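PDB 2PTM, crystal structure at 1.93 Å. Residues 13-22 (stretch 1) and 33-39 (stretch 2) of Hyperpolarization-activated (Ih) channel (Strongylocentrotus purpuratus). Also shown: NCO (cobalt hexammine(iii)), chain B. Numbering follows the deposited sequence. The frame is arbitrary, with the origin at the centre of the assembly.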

# COMPACT_ATOMS: atom_id res chain seq x y z
N LYS A 13 19.94 13.28 4.94
CA LYS A 13 18.90 13.05 5.94
C LYS A 13 19.04 13.97 7.16
O LYS A 13 18.08 14.62 7.56
CB LYS A 13 18.95 11.59 6.40
CG LYS A 13 17.76 11.13 7.21
CD LYS A 13 16.57 10.82 6.32
CE LYS A 13 15.69 12.03 6.12
NZ LYS A 13 15.24 12.61 7.42
N LEU A 14 20.23 14.01 7.74
CA LEU A 14 20.43 14.74 8.99
C LEU A 14 20.17 16.24 8.82
O LEU A 14 19.68 16.89 9.74
CB LEU A 14 21.83 14.51 9.54
CG LEU A 14 21.90 14.44 11.07
CD1 LEU A 14 20.96 13.36 11.57
CD2 LEU A 14 23.32 14.18 11.55
N LYS A 15 20.52 16.78 7.66
CA LYS A 15 20.28 18.19 7.38
C LYS A 15 18.79 18.53 7.47
O LYS A 15 18.39 19.48 8.14
CB LYS A 15 20.85 18.57 6.02
N GLN A 16 17.97 17.73 6.80
CA GLN A 16 16.54 18.00 6.79
C GLN A 16 15.88 17.72 8.14
O GLN A 16 14.87 18.34 8.48
CB GLN A 16 15.86 17.21 5.67
CG GLN A 16 15.60 15.77 6.00
CD GLN A 16 14.92 15.04 4.87
OE1 GLN A 16 15.37 15.11 3.72
NE2 GLN A 16 13.83 14.33 5.18
N VAL A 17 16.44 16.79 8.90
CA VAL A 17 15.94 16.50 10.24
C VAL A 17 16.10 17.71 11.16
O VAL A 17 15.18 18.09 11.87
CB VAL A 17 16.64 15.28 10.88
CG1 VAL A 17 16.45 15.28 12.40
CG2 VAL A 17 16.12 13.99 10.28
N GLU A 18 17.27 18.33 11.12
CA GLU A 18 17.53 19.50 11.95
C GLU A 18 16.65 20.67 11.55
O GLU A 18 16.27 21.49 12.38
CB GLU A 18 19.00 19.88 11.90
CG GLU A 18 19.91 18.67 11.98
CD GLU A 18 21.17 18.92 12.77
OE1 GLU A 18 22.18 18.24 12.50
OE2 GLU A 18 21.13 19.79 13.66
N GLU A 19 16.31 20.74 10.26
CA GLU A 19 15.42 21.78 9.74
C GLU A 19 14.00 21.59 10.25
O GLU A 19 13.33 22.55 10.63
CB GLU A 19 15.41 21.77 8.22
CG GLU A 19 16.68 22.28 7.59
CD GLU A 19 16.46 22.77 6.18
OE1 GLU A 19 15.29 22.80 5.73
OE2 GLU A 19 17.46 23.12 5.52
N TYR A 20 13.54 20.34 10.25
CA TYR A 20 12.21 20.04 10.74
C TYR A 20 12.10 20.37 12.22
O TYR A 20 11.14 21.01 12.65
CB TYR A 20 11.85 18.57 10.49
CG TYR A 20 10.64 18.10 11.27
CD1 TYR A 20 9.35 18.39 10.84
CD2 TYR A 20 10.78 17.39 12.45
CE1 TYR A 20 8.23 17.96 11.55
CE2 TYR A 20 9.68 16.96 13.17
CZ TYR A 20 8.41 17.25 12.72
OH TYR A 20 7.31 16.82 13.45
N MET A 21 13.08 19.93 13.00
CA MET A 21 13.09 20.16 14.44
C MET A 21 13.10 21.66 14.77
O MET A 21 12.62 22.07 15.82
CB MET A 21 14.27 19.45 15.08
CG MET A 21 14.20 17.93 14.94
SD MET A 21 15.40 17.08 15.97
CE MET A 21 16.91 17.83 15.40
N GLN A 22 13.66 22.45 13.86
CA GLN A 22 13.66 23.90 13.99
C GLN A 22 12.27 24.49 13.76
O GLN A 22 11.83 25.34 14.52
CB GLN A 22 14.67 24.53 13.02
CG GLN A 22 14.60 26.05 12.96
CD GLN A 22 15.12 26.73 14.22
OE1 GLN A 22 15.18 26.11 15.29
NE2 GLN A 22 15.51 27.99 14.10
CO NCO B . 26.75 13.71 19.87
N1 NCO B . 27.91 13.55 18.05
N2 NCO B . 28.39 14.75 20.84
N3 NCO B . 25.78 15.64 19.34
N4 NCO B . 27.62 11.64 20.59
N5 NCO B . 25.63 13.82 21.71
N6 NCO B . 25.11 12.63 18.82
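Stretch 2, residues 33-39: KILDYYE

Residues 33-39 form one part of a longer α-helix, with phi and psi near -63° and -44° throughout, and they lie almost antiparallel to the helix of residues 13-22: the two N-to-C directions make an angle of 166°, and the axes approach to 11.2 Å. Within stretch 2 the helical ladder is regular, as in the bond from Tyr 38 N to Ile 34 O (3.0 Å). Because the helices run in opposite senses, Tyr 38 lies level with the start of stretch 1, its CA 7.9 Å from Leu 14 CA, while Ile 34 reaches Met 21.

No hydrogen bond joins the two stretches; the contact is mostly apolar packing. Ile 34, pointing toward stretch 1 with chi1 m and chi2 t, sets its CG2 4.0 Å from Val 17 CG1 and its CD1 3.7 Å from Met 21 SD, so this compact apolar side chain touches two residues one helical turn apart. Leu 35 leaves its backbone sideways, but its flexible apolar side chain can still bring a methyl to stretch 1: its CD2 lies 4.1 Å from Leu 14 CD1 and 4.0 Å from Met 21 CE. The same CD2 makes a van der Waals contact with Glu 18 CD (3.9 Å), at the end of an acidic side chain.

Tyr 38 contributes its CB and its ring. Its CB is 3.8 Å from Leu 14 CD1, its CE2 is 3.9 Å from Lys 13 CG, and its CZ is 3.8 Å from Val 17 CG2. Lysine suits this place because its aliphatic carbons can pack against a ring while its NZ is hydrogen-bonded elsewhere in the structure, as the tyrosine hydroxyl also is.

The acidic residues of stretch 2, Asp 36 and Glu 39, bind the ligand instead, as suits carboxylates facing a cationic complex. Cobalt hexammine, rich in N-H donors, gives hydrogen bonds from N6 and N5 to Asp 36 OD1 (3.0 and 3.1 Å), from N4 and N6 to Glu 39 OE1 (both 2.9 Å), and from N1 to Glu 39 OE2 (3.2 Å).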

# COMPACT_ATOMS: atom_id res chain seq x y z
N LYS A 33 17.91 14.02 21.64
CA LYS A 33 17.51 12.62 21.66
C LYS A 33 17.44 12.07 20.24
O LYS A 33 17.91 10.97 19.95
CB LYS A 33 16.16 12.45 22.35
CG LYS A 33 15.64 11.01 22.33
CD LYS A 33 14.40 10.81 23.19
CE LYS A 33 14.11 9.30 23.40
NZ LYS A 33 12.68 9.04 23.64
N ILE A 34 16.84 12.86 19.35
CA ILE A 34 16.69 12.47 17.96
C ILE A 34 18.04 12.38 17.24
O ILE A 34 18.31 11.40 16.56
CB ILE A 34 15.74 13.43 17.24
CG1 ILE A 34 14.35 13.27 17.86
CG2 ILE A 34 15.71 13.17 15.74
CD1 ILE A 34 13.36 14.35 17.47
N LEU A 35 18.89 13.39 17.41
CA LEU A 35 20.22 13.34 16.80
C LEU A 35 21.04 12.17 17.32
O LEU A 35 21.72 11.49 16.55
CB LEU A 35 20.97 14.66 17.01
CG LEU A 35 20.30 15.88 16.36
CD1 LEU A 35 21.05 17.17 16.73
CD2 LEU A 35 20.25 15.71 14.84
N ASP A 36 20.98 11.92 18.63
CA ASP A 36 21.66 10.76 19.23
C ASP A 36 21.16 9.44 18.64
O ASP A 36 21.92 8.48 18.45
CB ASP A 36 21.44 10.72 20.74
CG ASP A 36 22.19 11.81 21.47
OD1 ASP A 36 22.90 12.59 20.83
OD2 ASP A 36 22.04 11.88 22.71
N TYR A 37 19.85 9.38 18.40
CA TYR A 37 19.26 8.18 17.80
C TYR A 37 19.81 7.94 16.39
O TYR A 37 20.22 6.83 16.06
CB TYR A 37 17.72 8.27 17.79
CG TYR A 37 17.04 7.12 17.06
CD1 TYR A 37 16.56 6.01 17.75
CD2 TYR A 37 16.91 7.14 15.67
CE1 TYR A 37 15.94 4.95 17.08
CE2 TYR A 37 16.29 6.08 15.00
CZ TYR A 37 15.81 5.00 15.70
OH TYR A 37 15.21 3.97 15.02
N TYR A 38 19.82 8.98 15.55
CA TYR A 38 20.32 8.80 14.18
C TYR A 38 21.78 8.39 14.19
O TYR A 38 22.19 7.53 13.42
CB TYR A 38 20.15 10.07 13.34
CG TYR A 38 18.79 10.18 12.68
CD1 TYR A 38 17.75 10.84 13.30
CD2 TYR A 38 18.56 9.61 11.43
CE1 TYR A 38 16.51 10.94 12.70
CE2 TYR A 38 17.32 9.70 10.82
CZ TYR A 38 16.30 10.37 11.46
OH TYR A 38 15.06 10.48 10.87
N GLU A 39 22.56 9.01 15.07
CA GLU A 39 23.98 8.69 15.14
C GLU A 39 24.16 7.25 15.60
O GLU A 39 24.95 6.50 15.03
CB GLU A 39 24.71 9.62 16.11
CG GLU A 39 26.21 9.28 16.20
CD GLU A 39 26.93 10.04 17.30
OE1 GLU A 39 26.40 10.10 18.42
OE2 GLU A 39 28.03 10.57 17.03